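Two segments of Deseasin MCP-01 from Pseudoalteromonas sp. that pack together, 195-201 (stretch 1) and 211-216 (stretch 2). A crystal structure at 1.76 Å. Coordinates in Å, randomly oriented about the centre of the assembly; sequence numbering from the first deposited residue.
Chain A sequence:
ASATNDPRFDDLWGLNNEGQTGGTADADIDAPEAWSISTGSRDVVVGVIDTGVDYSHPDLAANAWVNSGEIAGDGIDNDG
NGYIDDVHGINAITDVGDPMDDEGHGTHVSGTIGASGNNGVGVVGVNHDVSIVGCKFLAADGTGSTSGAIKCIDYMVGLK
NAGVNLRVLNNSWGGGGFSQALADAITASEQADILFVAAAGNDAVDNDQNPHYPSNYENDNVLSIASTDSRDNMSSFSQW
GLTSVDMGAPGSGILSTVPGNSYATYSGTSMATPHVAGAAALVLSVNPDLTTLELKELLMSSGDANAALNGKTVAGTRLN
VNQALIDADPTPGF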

ATOM      1  N   LEU A 195      -2.978 -16.615 -18.737  1.00  5.40           N
ATOM      2  CA  LEU A 195      -1.785 -15.826 -18.464  1.00  6.09           C
ATOM      3  C   LEU A 195      -1.894 -15.275 -17.051  1.00  4.21           C
ATOM      4  O   LEU A 195      -2.903 -14.673 -16.700  1.00  5.21           O
ATOM      5  CB  LEU A 195      -1.706 -14.668 -19.458  1.00  4.35           C
ATOM      6  CG  LEU A 195      -0.538 -13.691 -19.327  1.00  5.77           C
ATOM      7  CD1 LEU A 195       0.735 -14.345 -19.838  1.00  6.42           C
ATOM      8  CD2 LEU A 195      -0.848 -12.422 -20.116  1.00  6.52           C
ATOM      9  N   PHE A 196      -0.847 -15.477 -16.250  1.00  4.23           N
ATOM     10  CA  PHE A 196      -0.856 -15.137 -14.827  1.00  5.38           C
ATOM     11  C   PHE A 196       0.037 -13.921 -14.650  1.00  4.61           C
ATOM     12  O   PHE A 196       1.257 -14.059 -14.570  1.00  3.84           O
ATOM     13  CB  PHE A 196      -0.303 -16.325 -14.011  1.00  5.47           C
ATOM     14  CG  PHE A 196      -0.441 -16.180 -12.504  1.00  5.25           C
ATOM     15  CD1 PHE A 196       0.470 -15.428 -11.775  1.00  5.27           C
ATOM     16  CD2 PHE A 196      -1.469 -16.826 -11.823  1.00  7.06           C
ATOM     17  CE1 PHE A 196       0.350 -15.309 -10.392  1.00  5.70           C
ATOM     18  CE2 PHE A 196      -1.600 -16.708 -10.443  1.00  7.29           C
ATOM     19  CZ  PHE A 196      -0.691 -15.950  -9.729  1.00  6.92           C
ATOM     20  N   VAL A 197      -0.564 -12.734 -14.611  1.00  5.31           N
ATOM     21  CA  VAL A 197       0.208 -11.499 -14.492  1.00  3.91           C
ATOM     22  C   VAL A 197       0.425 -11.182 -13.017  1.00  5.34           C
ATOM     23  O   VAL A 197      -0.514 -11.247 -12.229  1.00  4.72           O
ATOM     24  CB  VAL A 197      -0.515 -10.329 -15.170  1.00  4.36           C
ATOM     25  CG1 VAL A 197       0.420  -9.133 -15.301  1.00  4.59           C
ATOM     26  CG2 VAL A 197      -1.032 -10.762 -16.541  1.00  5.70           C
ATOM     27  N   ALA A 198       1.657 -10.848 -12.638  1.00  3.85           N
ATOM     28  CA  ALA A 198       1.994 -10.711 -11.219  1.00  6.27           C
ATOM     29  C   ALA A 198       2.908  -9.519 -10.967  1.00  6.89           C
ATOM     30  O   ALA A 198       3.769  -9.216 -11.783  1.00  8.39           O
ATOM     31  CB  ALA A 198       2.656 -11.993 -10.706  1.00  8.10           C
ATOM     32  N   ALA A 199       2.720  -8.867  -9.825  1.00  6.05           N
ATOM     33  CA  ALA A 199       3.462  -7.661  -9.473  1.00  5.12           C
ATOM     34  C   ALA A 199       4.835  -8.018  -8.922  1.00  5.03           C
ATOM     35  O   ALA A 199       4.965  -8.967  -8.146  1.00  5.88           O
ATOM     36  CB  ALA A 199       2.689  -6.877  -8.435  1.00  6.67           C
ATOM     37  N   ALA A 200       5.854  -7.244  -9.291  1.00  4.51           N
ATOM     38  CA  ALA A 200       7.214  -7.573  -8.872  1.00  5.56           C
ATOM     39  C   ALA A 200       7.505  -7.216  -7.407  1.00  5.84           C
ATOM     40  O   ALA A 200       8.433  -7.762  -6.812  1.00  5.72           O
ATOM     41  CB  ALA A 200       8.246  -6.921  -9.799  1.00  6.43           C
ATOM     42  N   GLY A 201       6.721  -6.309  -6.831  1.00  6.22           N
ATOM     43  CA  GLY A 201       6.925  -5.893  -5.451  1.00  6.28           C
ATOM     44  C   GLY A 201       7.460  -4.473  -5.316  1.00  4.95           C
ATOM     45  O   GLY A 201       8.058  -3.953  -6.255  1.00  5.18           O
ATOM     46  N   PRO A 211      14.099 -13.571  -3.879  1.00 16.15           N
ATOM     47  CA  PRO A 211      12.847 -13.999  -4.515  1.00 13.09           C
ATOM     48  C   PRO A 211      11.589 -13.463  -3.833  1.00 14.27           C
ATOM     49  O   PRO A 211      11.517 -13.372  -2.609  1.00 16.30           O
ATOM     50  CB  PRO A 211      12.908 -15.527  -4.413  1.00 17.25           C
ATOM     51  CG  PRO A 211      14.374 -15.828  -4.379  1.00 21.08           C
ATOM     52  CD  PRO A 211      14.975 -14.715  -3.569  1.00 16.92           C
ATOM     53  N   HIS A 212      10.608 -13.119  -4.659  1.00  9.60           N
ATOM     54  CA  HIS A 212       9.336 -12.558  -4.239  1.00 14.09           C
ATOM     55  C   HIS A 212       8.279 -13.405  -4.921  1.00  9.17           C
ATOM     56  O   HIS A 212       8.395 -13.688  -6.111  1.00  9.87           O
ATOM     57  CB  HIS A 212       9.251 -11.108  -4.726  1.00 11.27           C
ATOM     58  CG  HIS A 212       7.892 -10.485  -4.611  1.00 13.78           C
ATOM     59  ND1 HIS A 212       6.975 -10.501  -5.644  1.00 14.47           N
ATOM     60  CD2 HIS A 212       7.315  -9.776  -3.610  1.00 16.57           C
ATOM     61  CE1 HIS A 212       5.883  -9.857  -5.270  1.00 16.00           C
ATOM     62  NE2 HIS A 212       6.065  -9.402  -4.042  1.00 18.63           N
ATOM     63  N   TYR A 213       7.261 -13.826  -4.172  1.00  8.30           N
ATOM     64  CA  TYR A 213       6.210 -14.683  -4.729  1.00  6.89           C
ATOM     65  C   TYR A 213       4.861 -13.974  -4.739  1.00  5.74           C
ATOM     66  O   TYR A 213       4.561 -13.211  -3.825  1.00  8.00           O
ATOM     67  CB  TYR A 213       6.159 -16.020  -3.960  1.00  6.95           C
ATOM     68  CG  TYR A 213       7.432 -16.792  -4.182  1.00  7.28           C
ATOM     69  CD1 TYR A 213       7.609 -17.539  -5.343  1.00  7.35           C
ATOM     70  CD2 TYR A 213       8.483 -16.719  -3.282  1.00  8.59           C
ATOM     71  CE1 TYR A 213       8.777 -18.218  -5.582  1.00  7.03           C
ATOM     72  CE2 TYR A 213       9.666 -17.402  -3.515  1.00  9.34           C
ATOM     73  CZ  TYR A 213       9.805 -18.148  -4.672  1.00 12.79           C
ATOM     74  OH  TYR A 213      10.971 -18.839  -4.936  1.00 12.92           O
ATOM     75  N   PRO A 214       4.027 -14.240  -5.762  1.00  6.96           N
ATOM     76  CA  PRO A 214       4.219 -15.252  -6.813  1.00  6.71           C
ATOM     77  C   PRO A 214       5.047 -14.834  -8.033  1.00  8.58           C
ATOM     78  O   PRO A 214       5.196 -15.652  -8.939  1.00  8.68           O
ATOM     79  CB  PRO A 214       2.781 -15.554  -7.269  1.00  5.66           C
ATOM     80  CG  PRO A 214       2.051 -14.248  -7.033  1.00  7.65           C
ATOM     81  CD  PRO A 214       2.652 -13.708  -5.749  1.00  7.51           C
ATOM     82  N   SER A 215       5.577 -13.619  -8.080  1.00  7.25           N
ATOM     83  CA  SER A 215       6.251 -13.195  -9.314  1.00  7.72           C
ATOM     84  C   SER A 215       7.485 -14.039  -9.658  1.00  8.98           C
ATOM     85  O   SER A 215       7.803 -14.203 -10.832  1.00  9.84           O
ATOM     86  CB  SER A 215       6.590 -11.703  -9.299  1.00 12.48           C
ATOM     87  OG  SER A 215       7.435 -11.392  -8.221  1.00 11.00           O
ATOM     88  N   ASN A 216       8.160 -14.594  -8.650  1.00  7.60           N
ATOM     89  CA  ASN A 216       9.339 -15.431  -8.903  1.00  8.47           C
ATOM     90  C   ASN A 216       9.041 -16.875  -9.331  1.00 10.85           C
ATOM     91  O   ASN A 216       9.971 -17.617  -9.660  1.00 11.02           O
ATOM     92  CB  ASN A 216      10.313 -15.432  -7.708  1.00  8.80           C
ATOM     93  CG  ASN A 216      11.369 -14.337  -7.796  1.00  9.87           C
ATOM     94  OD1 ASN A 216      11.062 -13.152  -7.693  1.00 10.43           O
ATOM     95  ND2 ASN A 216      12.627 -14.735  -7.986  1.00 15.44           N
TER

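Residues 195–199 form a β-strand that runs into a loop at Ala200 and Gly201, whereas residues 211–216 adopt no regular helix or strand. Measured between CA atoms, the stretches are nearest at Ala198 and Ser215, 5.3 Å apart. In the second stretch the peptide bond before Pro214 is cis, and the chain folds back on itself directly around it: Asn216 N donates a hydrogen bond to His212 O (2.7 Å), while His212 N donates to the side-chain atom Asn216 OD1 (3.1 Å). The CA-to-CB bonds of His212, Pro214 and Ser215 point toward the first stretch.

No clear hydrogen bond joins the two stretches, and the contact, which buries 262 Å² in total, rests largely on packing. At one end, Pro214 CG approaches Phe196 CE1 at 3.9 Å, meeting the phenyl ring at its edge. Pro214 CG also lies 4.4 Å from Ala198 CB, and the small alanine side chain also packs against Ser215, with Ala198 CB 4.0 Å from Ser215 CA.

Toward the other end, the imidazole of His212 packs against the loop, with Ala200 O and Gly201 CA over one face of the ring. His212 ND1 donates a nearly linear hydrogen bond to Ser215 OG (2.8 Å), which ties the ring to its own stretch. Ala200 O lies 3.3 Å from His212 ND1 but over the ring face, an angle too poor for a hydrogen bond. His212 CE1 is 3.1 Å from Ala199 O, a close approach of a ring carbon to a carbonyl oxygen. Gly201 CA lies 4.2 Å from the centroid of the His212 ring, in a CH-π contact. Gly201 has phi/psi of 109/159°, at which a CB would jam against the preceding carbonyl oxygen; that CB would also fall just 3.2 Å from His212 CD2.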